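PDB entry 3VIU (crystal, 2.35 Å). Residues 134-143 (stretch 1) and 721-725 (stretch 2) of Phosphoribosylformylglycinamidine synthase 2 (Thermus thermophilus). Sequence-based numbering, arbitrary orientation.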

# COMPACT_ATOMS: atom_id res chain seq x y z
N SER A 134 11.12 18.65 -4.07
CA SER A 134 11.16 17.23 -3.74
C SER A 134 11.62 17.04 -2.30
O SER A 134 11.03 16.26 -1.55
CB SER A 134 12.09 16.47 -4.68
OG SER A 134 11.61 16.53 -6.01
N ARG A 135 12.66 17.77 -1.90
CA ARG A 135 13.17 17.67 -0.54
C ARG A 135 12.10 18.16 0.43
O ARG A 135 11.87 17.55 1.48
CB ARG A 135 14.43 18.51 -0.35
CG ARG A 135 15.69 17.93 -0.99
CD ARG A 135 16.94 18.58 -0.40
NE ARG A 135 17.00 20.03 -0.62
CZ ARG A 135 17.42 20.61 -1.75
NH1 ARG A 135 17.82 19.87 -2.78
NH2 ARG A 135 17.43 21.93 -1.85
N TYR A 136 11.46 19.26 0.09
CA TYR A 136 10.42 19.82 0.94
C TYR A 136 9.30 18.80 1.21
O TYR A 136 8.98 18.51 2.36
CB TYR A 136 9.82 21.08 0.29
CG TYR A 136 8.71 21.71 1.09
CD1 TYR A 136 8.99 22.52 2.19
CD2 TYR A 136 7.38 21.48 0.77
CE1 TYR A 136 7.97 23.08 2.95
CE2 TYR A 136 6.34 22.04 1.51
CZ TYR A 136 6.65 22.84 2.61
OH TYR A 136 5.63 23.39 3.36
N LEU A 137 8.72 18.25 0.15
CA LEU A 137 7.64 17.28 0.29
C LEU A 137 8.05 16.06 1.10
O LEU A 137 7.28 15.57 1.93
CB LEU A 137 7.14 16.86 -1.10
CG LEU A 137 6.42 17.99 -1.86
CD1 LEU A 137 6.22 17.64 -3.33
CD2 LEU A 137 5.10 18.25 -1.17
N LEU A 138 9.27 15.58 0.87
CA LEU A 138 9.78 14.41 1.58
C LEU A 138 9.86 14.74 3.07
O LEU A 138 9.45 13.95 3.92
CB LEU A 138 11.18 14.06 1.07
CG LEU A 138 11.70 12.62 1.16
CD1 LEU A 138 13.24 12.65 1.20
CD2 LEU A 138 11.17 11.92 2.38
N LYS A 139 10.39 15.92 3.40
CA LYS A 139 10.49 16.31 4.80
C LYS A 139 9.09 16.40 5.39
O LYS A 139 8.84 15.87 6.47
CB LYS A 139 11.23 17.64 4.93
CG LYS A 139 12.74 17.54 4.81
CD LYS A 139 13.36 18.90 4.54
CE LYS A 139 14.82 18.95 4.95
NZ LYS A 139 15.62 17.90 4.28
N GLY A 140 8.19 17.05 4.67
CA GLY A 140 6.82 17.21 5.13
C GLY A 140 6.06 15.92 5.42
O GLY A 140 5.58 15.73 6.54
N VAL A 141 5.95 15.02 4.44
CA VAL A 141 5.18 13.80 4.68
C VAL A 141 5.79 12.88 5.73
O VAL A 141 5.05 12.29 6.51
CB VAL A 141 4.87 12.97 3.37
CG1 VAL A 141 4.91 13.86 2.15
CG2 VAL A 141 5.80 11.80 3.23
N VAL A 142 7.11 12.73 5.79
CA VAL A 142 7.65 11.85 6.82
C VAL A 142 7.50 12.50 8.20
O VAL A 142 7.31 11.80 9.20
CB VAL A 142 9.14 11.47 6.56
CG1 VAL A 142 9.35 11.16 5.09
CG2 VAL A 142 10.07 12.56 7.04
N SER A 143 7.59 13.82 8.28
CA SER A 143 7.41 14.51 9.56
C SER A 143 5.98 14.21 10.01
O SER A 143 5.75 13.82 11.15
CB SER A 143 7.55 16.02 9.42
OG SER A 143 8.87 16.41 9.11
N GLU A 721 21.37 13.00 4.23
CA GLU A 721 21.57 14.44 4.07
C GLU A 721 20.35 15.07 3.43
O GLU A 721 19.90 16.13 3.87
CB GLU A 721 22.83 14.73 3.24
CG GLU A 721 23.29 13.59 2.36
CD GLU A 721 24.74 13.75 1.91
OE1 GLU A 721 25.26 12.84 1.23
OE2 GLU A 721 25.36 14.79 2.24
N VAL A 722 19.79 14.42 2.41
CA VAL A 722 18.60 14.94 1.75
C VAL A 722 17.50 15.22 2.76
O VAL A 722 16.86 16.26 2.72
CB VAL A 722 18.07 13.95 0.69
CG1 VAL A 722 16.71 14.41 0.17
CG2 VAL A 722 19.05 13.84 -0.45
N LEU A 723 17.29 14.27 3.68
CA LEU A 723 16.26 14.40 4.70
C LEU A 723 16.71 15.29 5.86
O LEU A 723 15.95 16.13 6.31
CB LEU A 723 15.89 13.02 5.25
CG LEU A 723 14.41 12.68 5.50
CD1 LEU A 723 14.32 11.72 6.68
CD2 LEU A 723 13.62 13.95 5.79
N ASP A 724 17.93 15.09 6.33
CA ASP A 724 18.44 15.88 7.44
C ASP A 724 19.59 16.79 7.02
O ASP A 724 20.65 16.80 7.66
CB ASP A 724 18.89 14.96 8.58
CG ASP A 724 17.82 13.97 9.00
OD1 ASP A 724 16.68 14.39 9.28
OD2 ASP A 724 18.12 12.75 9.04
N GLY A 725 19.39 17.55 5.95
CA GLY A 725 20.43 18.45 5.47
C GLY A 725 19.87 19.60 4.64
O GLY A 725 18.68 19.94 4.80

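The two stretches belong to one chain and lie far apart in sequence; no two touching residues are fewer than 581 positions apart in sequence. Stretch 1 is helical throughout, and the helix runs on past both of its ends. Stretch 2 is the last turn of another helix, residues 721 to 723, followed by the final two residues of the chain. Asp724 is the first residue to leave helical phi/psi.

The backbones come nearest at two places. The CA atoms of Arg135 and Val722 are 6.5 Å apart, and those of Lys139 and Leu723 are 6.1 Å apart. Arg135 and Lys139 are four residues apart, about one helical turn, so they lie on the same side of their helix. Val722 and Leu723 are neighbours in sequence. The contact is small, with 331 Å² buried when both sides are summed.

Inside stretch 1 the helix is held by regular i to i+4 backbone hydrogen bonds. One example is Lys139 N to Arg135 O at 2.9 Å. Ser143 adds a side-chain bond of the same reach, from Ser143 OG to Lys139 O at 2.7 Å. The same carbonyl also accepts from the backbone, with Ser143 N to Lys139 O at 3.0 Å.

Apolar packing makes up much of the contact. Leu138 and Val142 are one turn apart, and both direct CA-to-CB toward stretch 2. Leu138 CD1 lies 4.0 Å from Val722 CG1 and 4.5 Å from Leu723 CG, so one methyl group touches both residues. Val142 CG2 meets Leu723 CD2 at 4.0 Å. Leu723 has the largest covered area of any residue in the two stretches. Its CA-to-CB bond points sideways, but the end of its side chain comes nearer to stretch 1. These pairings are van der Waals contacts between hydrocarbon groups. Leu138, Val142 and Leu723 are all buried in the whole structure.

The long polar side chains also contribute their carbon atoms. Arg135 CG sits 3.8 Å from Val722 CG1. Lys139 CG sits 3.8 Å from Leu723 CD2. In both cases the methylene part of the chain packs against an aliphatic partner. The charged group of Arg135 takes no part in this contact; Arg135 NH1 is hydrogen-bonded elsewhere in the structure.

The polar link comes from Lys139. Its CA-to-CB bond points sideways, yet the end of the side chain approaches stretch 2. Chi2 and chi3 are t, which extends the chain, and chi4 is p. Lys139 NZ donates a hydrogen bond to Leu723 O at 2.7 Å. This is the only hydrogen bond between the stretches. At the end of a helix, a carbonyl can lack its usual backbone NH donor, and an amino group can serve it instead. Lys139 NZ is also 2.6 Å from Val722 O, but the angle is poor and the pair is not a hydrogen bond. Gly725 O lies farther out, 3.7 Å from Lys139 NZ.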